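Side-chain contacts in FAA hydrolase family protein (Pseudomonas aeruginosa, PDB 6J5Y), which probably hydrolyses fumarylpyruvate to fumarate and pyruvate, using a bound divalent metal ion: residues A[121-126]-A[130-135]; A[50-55]-A[111-116]; A[25-30]-A[189-194]. All blocks are in the same frame, centred on the assembly; numbering follows the deposited sequence.

Contact 1 (A[121-126]-A[130-135]); sequences MRMREM and WEIGKA. With PYR (pyruvic acid), chain B.
Lys-134 NZ is gripped by several groups at once: it donates to the pyruvate keto oxygen O3 at 3.0 Å, and Asp-113 OD2 and Thr-115 OG1 of the neighbouring strand bond to it as well. A long, flexible lysine suits this place because it can start on the short helix 131-134 and carry its terminal nitrogen into the pocket of the FAH fold. That helix follows helix 117-126 across a short loop, and the two are held together by apolar packing. Trp-130 leans obliquely on the earlier helix: its CD1 lies 4.0 Å from Met-123 CB, and its NE1 is 3.8 Å from Arg-124 CA. With CG beside the backbone N (chi1 -74°), the indole is laid against helix 117-126, one edge directed at the pyruvate methyl carbon CB and the ring also meeting Phe-50. The base of Arg-124 also packs obliquely on the indole, its CB 4.0 Å from Trp-130 CZ2. Farther from the pocket, Met-123 and Ile-132 cross at about a right angle. Met-123, bent at chi2 and chi3, folds its thioether over the isoleucine's longer branch, bringing Met-123 SD to 3.7 Å from Ile-132 CD1.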
loop_
_atom_site.group_PDB
_atom_site.type_symbol
_atom_site.label_atom_id
_atom_site.label_comp_id
_atom_site.label_asym_id
_atom_site.label_seq_id
_atom_site.Cartn_x
_atom_site.Cartn_y
_atom_site.Cartn_z
ATOM N N MET A 121 0.098 9.420 -14.864
ATOM C CA MET A 121 0.708 10.739 -15.184
ATOM C C MET A 121 -0.142 11.435 -16.244
ATOM O O MET A 121 -0.329 12.646 -16.115
ATOM C CB MET A 121 2.164 10.589 -15.632
ATOM C CG MET A 121 3.086 10.265 -14.470
ATOM S SD MET A 121 4.834 10.093 -14.962
ATOM C CE MET A 121 5.191 11.806 -15.351
ATOM N N ARG A 122 -0.706 10.704 -17.205
ATOM C CA ARG A 122 -1.654 11.278 -18.207
ATOM C C ARG A 122 -2.901 11.856 -17.497
ATOM O O ARG A 122 -3.310 13.000 -17.813
ATOM C CB ARG A 122 -1.991 10.232 -19.266
ATOM C CG ARG A 122 -2.824 10.755 -20.428
ATOM C CD ARG A 122 -2.813 9.799 -21.604
ATOM N NE ARG A 122 -3.895 8.823 -21.513
ATOM C CZ ARG A 122 -3.967 7.678 -22.197
ATOM N NH1 ARG A 122 -2.991 7.332 -23.026
ATOM N NH2 ARG A 122 -5.012 6.878 -22.037
ATOM N N MET A 123 -3.492 11.132 -16.549
ATOM C CA MET A 123 -4.676 11.642 -15.795
ATOM C C MET A 123 -4.268 12.882 -14.973
ATOM O O MET A 123 -4.986 13.897 -15.058
ATOM C CB MET A 123 -5.285 10.564 -14.892
ATOM C CG MET A 123 -5.733 9.318 -15.654
ATOM S SD MET A 123 -7.025 9.588 -16.922
ATOM C CE MET A 123 -5.979 9.847 -18.357
ATOM N N ARG A 124 -3.124 12.862 -14.293
ATOM C CA ARG A 124 -2.639 14.038 -13.526
ATOM C C ARG A 124 -2.536 15.268 -14.463
ATOM O O ARG A 124 -3.060 16.340 -14.125
ATOM C CB ARG A 124 -1.330 13.668 -12.815
ATOM C CG ARG A 124 -0.673 14.829 -12.093
ATOM C CD ARG A 124 0.797 14.602 -11.889
ATOM N NE ARG A 124 1.557 14.848 -13.108
ATOM C CZ ARG A 124 2.825 14.505 -13.300
ATOM N NH1 ARG A 124 3.509 13.877 -12.355
ATOM N NH2 ARG A 124 3.405 14.785 -14.452
ATOM N N GLU A 125 -1.889 15.152 -15.609
ATOM C CA GLU A 125 -1.705 16.303 -16.544
ATOM C C GLU A 125 -3.067 16.772 -17.091
ATOM O O GLU A 125 -3.167 17.961 -17.433
ATOM C CB GLU A 125 -0.690 15.943 -17.637
ATOM C CG GLU A 125 0.755 16.301 -17.276
ATOM C CD GLU A 125 1.139 17.762 -17.512
ATOM O OE1 GLU A 125 1.444 18.144 -18.676
ATOM O OE2 GLU A 125 1.124 18.532 -16.529
ATOM N N MET A 126 -4.108 15.928 -17.100
ATOM C CA MET A 126 -5.455 16.274 -17.655
ATOM C C MET A 126 -6.442 16.656 -16.539
ATOM O O MET A 126 -7.617 16.962 -16.869
ATOM C CB MET A 126 -6.044 15.113 -18.465
ATOM C CG MET A 126 -5.281 14.832 -19.759
ATOM S SD MET A 126 -5.876 13.367 -20.641
ATOM C CE MET A 126 -5.076 13.598 -22.231
ATOM N N TRP A 130 -7.602 9.211 -11.210
ATOM C CA TRP A 130 -6.383 8.396 -11.418
ATOM C C TRP A 130 -6.692 6.906 -11.533
ATOM O O TRP A 130 -5.729 6.155 -11.664
ATOM C CB TRP A 130 -5.425 8.622 -10.259
ATOM C CG TRP A 130 -4.732 9.940 -10.271
ATOM C CD1 TRP A 130 -5.095 11.093 -10.900
ATOM C CD2 TRP A 130 -3.555 10.242 -9.513
ATOM N NE1 TRP A 130 -4.195 12.093 -10.616
ATOM C CE2 TRP A 130 -3.251 11.601 -9.752
ATOM C CE3 TRP A 130 -2.765 9.503 -8.626
ATOM C CZ2 TRP A 130 -2.158 12.216 -9.159
ATOM C CZ3 TRP A 130 -1.666 10.110 -8.064
ATOM C CH2 TRP A 130 -1.375 11.448 -8.333
ATOM N N GLU A 131 -7.959 6.489 -11.506
ATOM C CA GLU A 131 -8.310 5.055 -11.305
ATOM C C GLU A 131 -7.627 4.149 -12.350
ATOM O O GLU A 131 -7.163 3.067 -11.940
ATOM C CB GLU A 131 -9.822 4.879 -11.275
ATOM C CG GLU A 131 -10.423 5.145 -9.910
ATOM C CD GLU A 131 -10.795 6.581 -9.597
ATOM O OE1 GLU A 131 -10.263 7.514 -10.269
ATOM O OE2 GLU A 131 -11.630 6.752 -8.677
ATOM N N ILE A 132 -7.559 4.526 -13.635
ATOM C CA ILE A 132 -6.929 3.657 -14.682
ATOM C C ILE A 132 -5.439 3.424 -14.351
ATOM O O ILE A 132 -4.927 2.352 -14.716
ATOM C CB ILE A 132 -7.143 4.183 -16.118
ATOM C CG1 ILE A 132 -6.615 5.605 -16.306
ATOM C CG2 ILE A 132 -8.615 4.093 -16.513
ATOM C CD1 ILE A 132 -6.551 6.039 -17.737
ATOM N N GLY A 133 -4.766 4.379 -13.703
ATOM C CA GLY A 133 -3.358 4.267 -13.265
ATOM C C GLY A 133 -3.162 3.542 -11.928
ATOM O O GLY A 133 -2.076 2.950 -11.740
ATOM N N LYS A 134 -4.123 3.623 -10.998
ATOM C CA LYS A 134 -3.931 3.193 -9.582
ATOM C C LYS A 134 -4.907 2.097 -9.157
ATOM O O LYS A 134 -4.574 1.345 -8.213
ATOM C CB LYS A 134 -4.081 4.392 -8.638
ATOM C CG LYS A 134 -2.913 5.361 -8.650
ATOM C CD LYS A 134 -1.668 4.688 -8.152
ATOM C CE LYS A 134 -0.550 5.626 -7.768
ATOM N NZ LYS A 134 0.499 4.874 -7.048
ATOM N N ALA A 135 -6.074 1.980 -9.775
ATOM C CA ALA A 135 -7.156 1.176 -9.175
ATOM C C ALA A 135 -7.430 -0.048 -10.043
ATOM O O ALA A 135 -8.586 -0.458 -10.135
ATOM C CB ALA A 135 -8.373 2.051 -8.977
HETATM C C PYR B . 2.719 7.524 -3.583
HETATM O O PYR B . 2.837 6.483 -2.904
HETATM O OXT PYR B . 3.408 8.546 -3.358
HETATM C CA PYR B . 1.792 7.515 -4.508
HETATM O O3 PYR B . 1.081 6.506 -4.599
HETATM C CB PYR B . 1.497 8.646 -5.449
#

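Contact 2 (A[50-55]-A[111-116]). With MN (manganese (II) ion), chain C; PYR (pyruvic acid), chain B.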
loop_
_atom_site.group_PDB
_atom_site.type_symbol
_atom_site.label_atom_id
_atom_site.label_comp_id
_atom_site.label_asym_id
_atom_site.label_seq_id
_atom_site.Cartn_x
_atom_site.Cartn_y
_atom_site.Cartn_z
ATOM N N PHE A 50 -2.065 13.353 -0.118
ATOM C CA PHE A 50 -3.437 13.230 -0.670
ATOM C C PHE A 50 -3.859 11.758 -0.657
ATOM O O PHE A 50 -3.036 10.831 -0.434
ATOM C CB PHE A 50 -3.511 13.820 -2.080
ATOM C CG PHE A 50 -2.589 13.176 -3.079
ATOM C CD1 PHE A 50 -2.906 11.960 -3.651
ATOM C CD2 PHE A 50 -1.395 13.788 -3.440
ATOM C CE1 PHE A 50 -2.066 11.362 -4.575
ATOM C CE2 PHE A 50 -0.534 13.183 -4.340
ATOM C CZ PHE A 50 -0.885 11.975 -4.918
ATOM N N PHE A 51 -5.133 11.535 -0.911
ATOM C CA PHE A 51 -5.767 10.210 -0.728
ATOM C C PHE A 51 -6.331 9.729 -2.049
ATOM O O PHE A 51 -6.950 10.522 -2.760
ATOM C CB PHE A 51 -6.876 10.288 0.323
ATOM C CG PHE A 51 -6.416 10.745 1.680
ATOM C CD1 PHE A 51 -5.318 10.163 2.289
ATOM C CD2 PHE A 51 -7.087 11.764 2.350
ATOM C CE1 PHE A 51 -4.892 10.588 3.540
ATOM C CE2 PHE A 51 -6.662 12.173 3.604
ATOM C CZ PHE A 51 -5.581 11.584 4.199
ATOM N N PHE A 52 -6.163 8.431 -2.322
ATOM C CA PHE A 52 -6.880 7.714 -3.392
ATOM C C PHE A 52 -7.187 6.310 -2.881
ATOM O O PHE A 52 -6.859 6.015 -1.703
ATOM C CB PHE A 52 -6.080 7.718 -4.689
ATOM C CG PHE A 52 -4.735 7.038 -4.638
ATOM C CD1 PHE A 52 -3.609 7.735 -4.215
ATOM C CD2 PHE A 52 -4.584 5.740 -5.080
ATOM C CE1 PHE A 52 -2.355 7.147 -4.239
ATOM C CE2 PHE A 52 -3.332 5.132 -5.063
ATOM C CZ PHE A 52 -2.223 5.836 -4.622
ATOM N N CYS A 53 -7.842 5.525 -3.726
ATOM C CA CYS A 53 -8.394 4.206 -3.362
ATOM C C CYS A 53 -8.103 3.186 -4.458
ATOM O O CYS A 53 -7.794 3.562 -5.617
ATOM C CB CYS A 53 -9.884 4.261 -3.093
ATOM S SG CYS A 53 -10.321 5.270 -1.647
ATOM N N LYS A 54 -8.120 1.938 -4.029
ATOM C CA LYS A 54 -8.137 0.749 -4.884
ATOM C C LYS A 54 -9.281 -0.097 -4.376
ATOM O O LYS A 54 -9.624 -0.012 -3.201
ATOM C CB LYS A 54 -6.836 -0.051 -4.775
ATOM C CG LYS A 54 -5.571 0.706 -5.157
ATOM C CD LYS A 54 -4.333 -0.089 -4.829
ATOM C CE LYS A 54 -3.064 0.647 -5.176
ATOM N NZ LYS A 54 -2.549 0.204 -6.487
ATOM N N PRO A 55 -9.867 -0.937 -5.240
ATOM C CA PRO A 55 -10.837 -1.925 -4.764
ATOM C C PRO A 55 -10.145 -2.988 -3.887
ATOM O O PRO A 55 -8.978 -3.344 -4.127
ATOM C CB PRO A 55 -11.436 -2.481 -6.066
ATOM C CG PRO A 55 -10.359 -2.245 -7.110
ATOM C CD PRO A 55 -9.664 -0.965 -6.696
ATOM N N GLY A 111 3.390 -3.781 1.704
ATOM C CA GLY A 111 2.559 -3.697 0.501
ATOM C C GLY A 111 3.290 -3.098 -0.678
ATOM O O GLY A 111 4.284 -2.401 -0.472
ATOM N N LEU A 112 2.759 -3.347 -1.870
ATOM C CA LEU A 112 3.199 -2.731 -3.138
ATOM C C LEU A 112 2.007 -2.003 -3.765
ATOM O O LEU A 112 0.957 -2.634 -4.026
ATOM C CB LEU A 112 3.719 -3.816 -4.077
ATOM C CG LEU A 112 5.158 -4.265 -3.862
ATOM C CD1 LEU A 112 5.408 -5.580 -4.579
ATOM C CD2 LEU A 112 6.124 -3.189 -4.363
ATOM N N ASP A 113 2.181 -0.713 -4.009
ATOM C CA ASP A 113 1.195 0.099 -4.739
ATOM C C ASP A 113 1.610 0.043 -6.207
ATOM O O ASP A 113 2.247 1.016 -6.700
ATOM C CB ASP A 113 1.092 1.488 -4.106
ATOM C CG ASP A 113 0.200 2.419 -4.899
ATOM O OD1 ASP A 113 -0.564 1.906 -5.758
ATOM O OD2 ASP A 113 0.283 3.650 -4.671
ATOM N N MET A 114 1.265 -1.049 -6.889
ATOM C CA MET A 114 1.687 -1.251 -8.298
ATOM C C MET A 114 0.908 -0.234 -9.156
ATOM O O MET A 114 -0.223 0.153 -8.790
ATOM C CB MET A 114 1.479 -2.699 -8.758
ATOM C CG MET A 114 2.262 -3.714 -7.914
ATOM S SD MET A 114 4.054 -3.386 -7.901
ATOM C CE MET A 114 4.419 -3.389 -9.658
ATOM N N THR A 115 1.558 0.347 -10.154
ATOM C CA THR A 115 1.082 1.615 -10.767
ATOM C C THR A 115 1.284 1.554 -12.284
ATOM O O THR A 115 2.386 1.222 -12.679
ATOM C CB THR A 115 1.828 2.816 -10.164
ATOM O OG1 THR A 115 1.536 2.865 -8.764
ATOM C CG2 THR A 115 1.440 4.133 -10.792
ATOM N N ARG A 116 0.251 1.825 -13.101
ATOM C CA ARG A 116 0.447 2.076 -14.553
ATOM C C ARG A 116 0.855 3.538 -14.640
ATOM O O ARG A 116 -0.039 4.362 -14.714
ATOM C CB ARG A 116 -0.799 1.700 -15.356
ATOM C CG ARG A 116 -1.156 0.227 -15.192
ATOM C CD ARG A 116 -2.200 -0.282 -16.144
ATOM N NE ARG A 116 -3.548 0.146 -15.812
ATOM C CZ ARG A 116 -4.646 -0.436 -16.267
ATOM N NH1 ARG A 116 -5.830 0.028 -15.908
ATOM N NH2 ARG A 116 -4.557 -1.489 -17.069
HETATM MN MN MN C . 1.752 4.731 -3.475
HETATM C C PYR B . 2.719 7.524 -3.583
HETATM O O PYR B . 2.837 6.483 -2.904
HETATM O OXT PYR B . 3.408 8.546 -3.358
HETATM C CA PYR B . 1.792 7.515 -4.508
HETATM O O3 PYR B . 1.081 6.506 -4.599
HETATM C CB PYR B . 1.497 8.646 -5.449
HETATM O O HOH W 1 0.227 5.097 -1.983
#
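Phe-52 and Asp-113 approach from opposite directions, and the ring presents its edge: Phe-52 CZ lies 3.3 Å from Asp-113 OD2 and 3.4 Å from pyruvate O3, both near the ring plane. Ring hydrogens carry a slight positive charge, so a phenylalanine edge suits metal-bound oxygens. The ring gets there with CG between its backbone N and carbonyl carbon (chi1 62°). Asp-113 has CG opposite the backbone N (chi1 174°), which extends the carboxylate into the pocket, where OD2 binds manganese at 2.2 Å. Glu-82, Glu-84, a water and pyruvate, chelating through O and O3, complete six donor atoms in this acidic site of the FAH fold, which strands 50-54 and 105-116 line from one curled mixed sheet. Lys-54 is extended from CA to CE, then turns at chi4 (-98°), carrying NZ to the carboxylate's other oxygen, OD1, in a salt bridge whose details are doubtful, since OD1 is less surely placed. Lys-54 NZ also bonds weakly to Met-114 O at 3.3 Å, and the carbonyls of Lys-134 and Ser-139 accept from it. The turn after Asp-113 is tied by Thr-115 OG1, which donates to Asp-113 O at 2.9 Å from above the carbonyl plane.

Contact 3 (A[25-30]-A[189-194]); sequences RVYCVG and RFFELR. With PYR (pyruvic acid), chain B.
Phe-191, where helix 180-190 has given way to loop, lays its ring against Tyr-27 and Arg-25. Tyr-27 CE1 sits over one face of the phenylalanine, 3.6 Å from Phe-191 CD2 and displaced toward the rim. The ring centres of Tyr-27 and Phe-191 are 5.0 Å apart and the planes make 42°, a slanting aromatic pair. The phenol oxygen comes closer still, with Tyr-27 OH 3.3 Å from Phe-191 CB. On the neighbouring part of the same phenylalanine, the Arg-25 guanidinium brings its edge to the ring, NH1 3.8 Å from Phe-191 CD1, the two planes nearly perpendicular. Arg-25 can do this because its chain is extended from CG to NE, and NH1 is also held by a bond to Tyr-27 OH of 3.0 Å and 149°.

Glu-192 contributes its backbone instead of its carboxylate: a water donates to Glu-192 O at 2.9 Å and accepts from Tyr-27 OH at 2.5 Å. The hydroxyl thus accepts a hydrogen bond from Arg-25 NH1 and donates one to the water, which suits a buried phenol, whose polar end must find partners. The segments join strand 26-30 of the large mixed sheet of the FAH fold to the loop that leaves the C-terminal end of helix 180-190; Leu-187 of that helix also touches Tyr-27. The far end of the strand, Val-29 and Gly-30, lines the pyruvate pocket.

Leu-193 follows, its CD2 3.9 Å from Tyr-27 CE2 and on the same side of the phenol plane as Phe-191, which meets CE1 instead. Its apolar bulk also packs on Val-184 and Ser-188 of the helix. At Arg-194 the backbone N donates to Asp-197 OD2, while Asp-197 OD1 accepts from the N of Arg-25, one carboxylate spanning the two chain segments.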
loop_
_atom_site.group_PDB
_atom_site.type_symbol
_atom_site.label_atom_id
_atom_site.label_comp_id
_atom_site.label_asym_id
_atom_site.label_seq_id
_atom_site.Cartn_x
_atom_site.Cartn_y
_atom_site.Cartn_z
ATOM N N ARG A 25 -12.200 -1.409 2.623
ATOM C CA ARG A 25 -11.813 -0.398 1.606
ATOM C C ARG A 25 -10.286 -0.314 1.580
ATOM O O ARG A 25 -9.670 -0.624 2.571
ATOM C CB ARG A 25 -12.349 0.998 1.905
ATOM C CG ARG A 25 -13.848 1.153 1.724
ATOM C CD ARG A 25 -14.270 2.598 1.698
ATOM N NE ARG A 25 -15.699 2.739 1.675
ATOM C CZ ARG A 25 -16.351 3.856 1.933
ATOM N NH1 ARG A 25 -15.700 4.964 2.224
ATOM N NH2 ARG A 25 -17.659 3.860 1.902
ATOM N N VAL A 26 -9.725 0.195 0.492
ATOM C CA VAL A 26 -8.251 0.315 0.407
ATOM C C VAL A 26 -7.915 1.771 0.120
ATOM O O VAL A 26 -8.262 2.259 -0.922
ATOM C CB VAL A 26 -7.616 -0.673 -0.576
ATOM C CG1 VAL A 26 -6.113 -0.537 -0.581
ATOM C CG2 VAL A 26 -8.027 -2.089 -0.234
ATOM N N TYR A 27 -7.341 2.406 1.121
ATOM C CA TYR A 27 -6.977 3.835 1.052
ATOM C C TYR A 27 -5.488 3.859 0.806
ATOM O O TYR A 27 -4.793 2.984 1.352
ATOM C CB TYR A 27 -7.337 4.562 2.343
ATOM C CG TYR A 27 -8.814 4.693 2.615
ATOM C CD1 TYR A 27 -9.596 5.570 1.884
ATOM C CD2 TYR A 27 -9.435 3.902 3.561
ATOM C CE1 TYR A 27 -10.951 5.716 2.134
ATOM C CE2 TYR A 27 -10.783 4.050 3.837
ATOM C CZ TYR A 27 -11.552 4.940 3.108
ATOM O OH TYR A 27 -12.884 5.058 3.385
ATOM N N CYS A 28 -5.038 4.844 0.040
ATOM C CA CYS A 28 -3.619 5.012 -0.311
ATOM C C CYS A 28 -3.281 6.478 -0.082
ATOM O O CYS A 28 -4.148 7.357 -0.383
ATOM C CB CYS A 28 -3.331 4.595 -1.750
ATOM S SG CYS A 28 -3.783 2.889 -2.152
ATOM N N VAL A 29 -2.105 6.729 0.484
ATOM C CA VAL A 29 -1.589 8.117 0.656
ATOM C C VAL A 29 -0.556 8.369 -0.440
ATOM O O VAL A 29 0.390 7.543 -0.589
ATOM C CB VAL A 29 -1.007 8.376 2.058
ATOM C CG1 VAL A 29 -0.718 9.862 2.231
ATOM C CG2 VAL A 29 -1.916 7.888 3.176
ATOM N N GLY A 30 -0.737 9.453 -1.189
ATOM C CA GLY A 30 0.206 9.874 -2.236
ATOM C C GLY A 30 1.132 10.971 -1.744
ATOM O O GLY A 30 0.680 11.854 -0.954
ATOM N N ARG A 189 -11.507 12.357 8.681
ATOM C CA ARG A 189 -12.274 13.611 8.408
ATOM C C ARG A 189 -13.156 13.447 7.160
ATOM O O ARG A 189 -14.215 14.049 7.142
ATOM C CB ARG A 189 -11.357 14.808 8.150
ATOM C CG ARG A 189 -10.624 15.287 9.390
ATOM C CD ARG A 189 -9.687 16.460 9.102
ATOM N NE ARG A 189 -8.960 16.796 10.329
ATOM C CZ ARG A 189 -7.988 17.692 10.430
ATOM N NH1 ARG A 189 -7.599 18.376 9.375
ATOM N NH2 ARG A 189 -7.402 17.900 11.597
ATOM N N PHE A 190 -12.684 12.695 6.151
ATOM C CA PHE A 190 -13.314 12.566 4.813
ATOM C C PHE A 190 -14.209 11.328 4.670
ATOM O O PHE A 190 -15.105 11.336 3.781
ATOM C CB PHE A 190 -12.212 12.551 3.762
ATOM C CG PHE A 190 -11.496 13.869 3.692
ATOM C CD1 PHE A 190 -12.023 14.927 2.968
ATOM C CD2 PHE A 190 -10.317 14.066 4.389
ATOM C CE1 PHE A 190 -11.368 16.146 2.919
ATOM C CE2 PHE A 190 -9.664 15.284 4.335
ATOM C CZ PHE A 190 -10.177 16.314 3.575
ATOM N N PHE A 191 -13.955 10.281 5.467
ATOM C CA PHE A 191 -14.645 8.968 5.387
ATOM C C PHE A 191 -14.785 8.413 6.803
ATOM O O PHE A 191 -13.859 8.605 7.626
ATOM C CB PHE A 191 -13.842 7.961 4.552
ATOM C CG PHE A 191 -13.325 8.469 3.229
ATOM C CD1 PHE A 191 -14.130 8.459 2.090
ATOM C CD2 PHE A 191 -12.033 8.966 3.118
ATOM C CE1 PHE A 191 -13.650 8.930 0.876
ATOM C CE2 PHE A 191 -11.558 9.438 1.910
ATOM C CZ PHE A 191 -12.368 9.425 0.792
ATOM N N GLU A 192 -15.866 7.691 7.084
ATOM C CA GLU A 192 -15.941 6.898 8.332
ATOM C C GLU A 192 -15.036 5.670 8.175
ATOM O O GLU A 192 -15.324 4.808 7.352
ATOM C CB GLU A 192 -17.369 6.464 8.643
ATOM C CG GLU A 192 -17.455 5.733 9.962
ATOM C CD GLU A 192 -18.838 5.228 10.311
ATOM O OE1 GLU A 192 -19.740 5.345 9.458
ATOM O OE2 GLU A 192 -18.994 4.685 11.401
ATOM N N LEU A 193 -13.980 5.550 8.974
ATOM C CA LEU A 193 -13.131 4.344 8.882
ATOM C C LEU A 193 -13.898 3.203 9.547
ATOM O O LEU A 193 -14.730 3.469 10.409
ATOM C CB LEU A 193 -11.768 4.594 9.525
ATOM C CG LEU A 193 -10.975 5.743 8.914
ATOM C CD1 LEU A 193 -9.593 5.830 9.545
ATOM C CD2 LEU A 193 -10.871 5.603 7.399
ATOM N N ARG A 194 -13.707 1.993 9.062
ATOM C CA ARG A 194 -14.403 0.798 9.610
ATOM C C ARG A 194 -13.399 -0.333 9.704
ATOM O O ARG A 194 -12.373 -0.319 9.013
ATOM C CB ARG A 194 -15.575 0.400 8.697
ATOM C CG ARG A 194 -16.679 1.439 8.608
ATOM C CD ARG A 194 -17.445 1.605 9.897
ATOM N NE ARG A 194 -18.147 0.364 10.196
ATOM C CZ ARG A 194 -18.369 -0.120 11.409
ATOM N NH1 ARG A 194 -17.880 0.482 12.480
ATOM N NH2 ARG A 194 -19.033 -1.252 11.546
HETATM C C PYR B . 2.719 7.524 -3.583
HETATM O O PYR B . 2.837 6.483 -2.904
HETATM O OXT PYR B . 3.408 8.546 -3.358
HETATM C CA PYR B . 1.792 7.515 -4.508
HETATM O O3 PYR B . 1.081 6.506 -4.599
HETATM C CB PYR B . 1.497 8.646 -5.449
HETATM O O HOH W 2 -13.765 3.571 5.217
#

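How the contacts relate
Along the chain the segments run 25-30, 50-55, 111-116, 121-126, 130-135 and 189-194, so contact 3 brackets the other two, and contact 2 closes before contact 1 opens. Contacts 2 and 3 have centres about 12 Å apart and share the mixed sheet, where strands 26-30 and 50-54 pair antiparallel. Contacts 1 and 2, centres about 11 Å apart, meet directly through Lys-134 with Asp-113, Ile-132 with Arg-116, and Trp-130 with Phe-50; strand 105-116 also runs on into helix 117-126. Contacts 1 and 3, centres about 19 Å apart, do not touch. Each still supplies the pyruvate pocket, which is therefore built from widely separated chain parts, with the manganese bound by a residue of contact 2.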